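Local coordinates for glucanase (Clostridium thermocellum, PDB 5GXX), which probably hydrolyses internal beta-1,4-glucosidic bonds of cellulose as a family 9 endoglucanase of the cellulosome, at residues L228-Q231 / D236-Y239. The protein carries 1 engineered substitution. Numbering follows the deposited sequence.
Sequences LNRQ and DIEY
The side-chain oxygen of Gln231 is gripped by two consecutive backbone amides: Tyr239 N donates to Gln231 OE1 at 2.8 Å, coming in almost straight on to the carbonyl (C=O...N angle 163°), and Gln240 N supplies the second bond. With CG anti to the backbone N (chi1 -173°), the chain of Gln231 then bends at chi2, which turns the carboxamide onto the backbone of 236-239. Its NE2 gives a hydrogen to a water that in turn donates to Glu238 OE2, so both ends of the amide are engaged and its rotation is fixed. The aliphatic part of Gln231 lies against the tyrosine ring, with CG 3.7 Å from Tyr239 CE1, while the amide plane stands steeply to that ring.

Between the backbones, a single antiparallel bridge pairs Arg230 with Ile237. Asn229 O accepts from Glu238 N at 2.8 Å, and Gln231 N donates to Asp236 O over the same distance. The pairing spreads no further into a sheet, and the end-to-end directions of the two segments are 85° apart, so they cross rather than run alongside each other.

Arg230 doubles back through bends at chi2 and chi3, bringing its guanidinium side-on to the carbonyl of Leu228. NE and NH2 both bind Leu228 O, the latter at 2.8 Å, and NH1 reaches Thr235 O. Held in this way, the planar group lies with one face over Ile237, whose CG1 is 3.5 Å from Arg230 NH2. On the other branch, Ile237 CG2 meets Leu228 CD1 at 3.9 Å.

The arrangement closes a compact loop in the helical family 9 catalytic domain, between helices 215-224 and 249-260. Leu228 packs on Leu202 and on Asp199, a calcium ligand, of helix 198-212, Ile237 on His249 and Met253 of helix 249-260, and Tyr239 on Phe268 and Met271 of helix 263-276.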
ATOM      1  N   LEU A 228      38.636  36.985  23.426  1.00 21.09           N
ATOM      2  CA  LEU A 228      38.526  36.353  22.116  1.00 20.77           C
ATOM      3  C   LEU A 228      39.447  35.145  22.061  1.00 21.37           C
ATOM      4  O   LEU A 228      40.459  35.093  22.767  1.00 22.16           O
ATOM      5  CB  LEU A 228      38.903  37.331  21.002  1.00 20.56           C
ATOM      6  CG  LEU A 228      38.020  38.573  20.867  1.00 17.23           C
ATOM      7  CD1 LEU A 228      38.670  39.560  19.915  1.00 19.19           C
ATOM      8  CD2 LEU A 228      36.609  38.232  20.431  1.00 19.34           C
ATOM      9  N   ASN A 229      39.088  34.181  21.219  1.00 19.58           N
ATOM     10  CA  ASN A 229      39.913  32.997  21.016  1.00 20.36           C
ATOM     11  C   ASN A 229      41.295  33.353  20.460  1.00 19.34           C
ATOM     12  O   ASN A 229      41.458  34.357  19.765  1.00 19.51           O
ATOM     13  CB  ASN A 229      39.191  31.975  20.133  1.00 19.50           C
ATOM     14  CG  ASN A 229      37.808  31.630  20.652  1.00 23.28           C
ATOM     15  OD1 ASN A 229      36.831  31.649  19.902  1.00 25.45           O
ATOM     16  ND2 ASN A 229      37.711  31.366  21.955  1.00 21.46           N
ATOM     17  N   ARG A 230      42.291  32.577  20.871  1.00 19.72           N
ATOM     18  CA  ARG A 230      43.672  32.732  20.444  1.00 22.04           C
ATOM     19  C   ARG A 230      43.871  31.913  19.170  1.00 21.83           C
ATOM     20  O   ARG A 230      43.102  30.986  18.907  1.00 22.89           O
ATOM     21  CB  ARG A 230      44.619  32.204  21.525  1.00 23.01           C
ATOM     22  CG  ARG A 230      44.636  32.993  22.821  1.00 26.18           C
ATOM     23  CD  ARG A 230      44.886  34.456  22.537  1.00 24.36           C
ATOM     24  NE  ARG A 230      43.648  35.217  22.654  1.00 24.57           N
ATOM     25  CZ  ARG A 230      43.584  36.531  22.843  1.00 24.75           C
ATOM     26  NH1 ARG A 230      44.701  37.232  22.920  1.00 29.71           N
ATOM     27  NH2 ARG A 230      42.410  37.141  22.962  1.00 26.43           N
ATOM     28  N   GLN A 231      44.896  32.253  18.397  1.00 22.38           N
ATOM     29  CA  GLN A 231      45.268  31.426  17.249  1.00 23.48           C
ATOM     30  C   GLN A 231      46.056  30.229  17.750  1.00 26.41           C
ATOM     31  O   GLN A 231      47.193  30.380  18.202  1.00 26.26           O
ATOM     32  CB  GLN A 231      46.134  32.175  16.238  1.00 22.83           C
ATOM     33  CG  GLN A 231      46.350  31.343  14.979  1.00 20.26           C
ATOM     34  CD  GLN A 231      45.052  31.127  14.233  1.00 18.13           C
ATOM     35  OE1 GLN A 231      44.334  32.079  13.968  1.00 16.75           O
ATOM     36  NE2 GLN A 231      44.719  29.873  13.936  1.00 19.62           N
ATOM     37  N   ASP A 236      48.339  35.474  20.096  1.00 28.38           N
ATOM     38  CA  ASP A 236      47.633  36.283  19.110  1.00 26.68           C
ATOM     39  C   ASP A 236      46.145  35.940  19.099  1.00 24.22           C
ATOM     40  O   ASP A 236      45.767  34.779  19.268  1.00 22.62           O
ATOM     41  CB  ASP A 236      48.182  36.017  17.708  1.00 26.39           C
ATOM     42  CG  ASP A 236      49.620  36.479  17.518  1.00 29.59           C
ATOM     43  OD1 ASP A 236      50.054  37.465  18.150  1.00 31.87           O
ATOM     44  OD2 ASP A 236      50.307  35.864  16.676  1.00 32.22           O
ATOM     45  N   ILE A 237      45.318  36.957  18.867  1.00 21.01           N
ATOM     46  CA  ILE A 237      43.885  36.768  18.644  1.00 19.75           C
ATOM     47  C   ILE A 237      43.746  35.953  17.361  1.00 18.93           C
ATOM     48  O   ILE A 237      44.509  36.155  16.412  1.00 19.72           O
ATOM     49  CB  ILE A 237      43.153  38.126  18.568  1.00 18.59           C
ATOM     50  CG1 ILE A 237      43.180  38.801  19.952  1.00 19.53           C
ATOM     51  CG2 ILE A 237      41.708  37.955  18.093  1.00 20.36           C
ATOM     52  CD1 ILE A 237      42.973  40.292  19.926  1.00 23.45           C
ATOM     53  N   GLU A 238      42.800  35.018  17.340  1.00 16.86           N
ATOM     54  CA  GLU A 238      42.602  34.154  16.178  1.00 16.46           C
ATOM     55  C   GLU A 238      42.462  34.971  14.888  1.00 14.60           C
ATOM     56  O   GLU A 238      41.691  35.932  14.837  1.00 15.55           O
ATOM     57  CB  GLU A 238      41.403  33.223  16.389  1.00 16.30           C
ATOM     58  CG  GLU A 238      41.086  32.378  15.146  1.00 16.65           C
ATOM     59  CD  GLU A 238      39.995  31.347  15.374  1.00 22.63           C
ATOM     60  OE1 GLU A 238      39.216  31.501  16.347  1.00 21.24           O
ATOM     61  OE2 GLU A 238      39.903  30.398  14.555  1.00 22.73           O
ATOM     62  N   TYR A 239      43.228  34.603  13.858  1.00 14.71           N
ATOM     63  CA  TYR A 239      43.146  35.309  12.577  1.00 14.31           C
ATOM     64  C   TYR A 239      42.988  34.435  11.331  1.00 14.18           C
ATOM     65  O   TYR A 239      42.683  34.971  10.265  1.00 15.13           O
ATOM     66  CB  TYR A 239      44.353  36.232  12.381  1.00 14.91           C
ATOM     67  CG  TYR A 239      45.682  35.527  12.267  1.00 15.76           C
ATOM     68  CD1 TYR A 239      46.359  35.094  13.412  1.00 15.95           C
ATOM     69  CD2 TYR A 239      46.264  35.283  11.028  1.00 13.75           C
ATOM     70  CE1 TYR A 239      47.568  34.420  13.305  1.00 16.82           C
ATOM     71  CE2 TYR A 239      47.471  34.619  10.908  1.00 16.15           C
ATOM     72  CZ  TYR A 239      48.128  34.207  12.062  1.00 18.88           C
ATOM     73  OH  TYR A 239      49.329  33.547  11.959  1.00 21.94           O
TER
HETATM   74  O   HOH W   1      41.995  29.483  12.880  1.00 19.42           O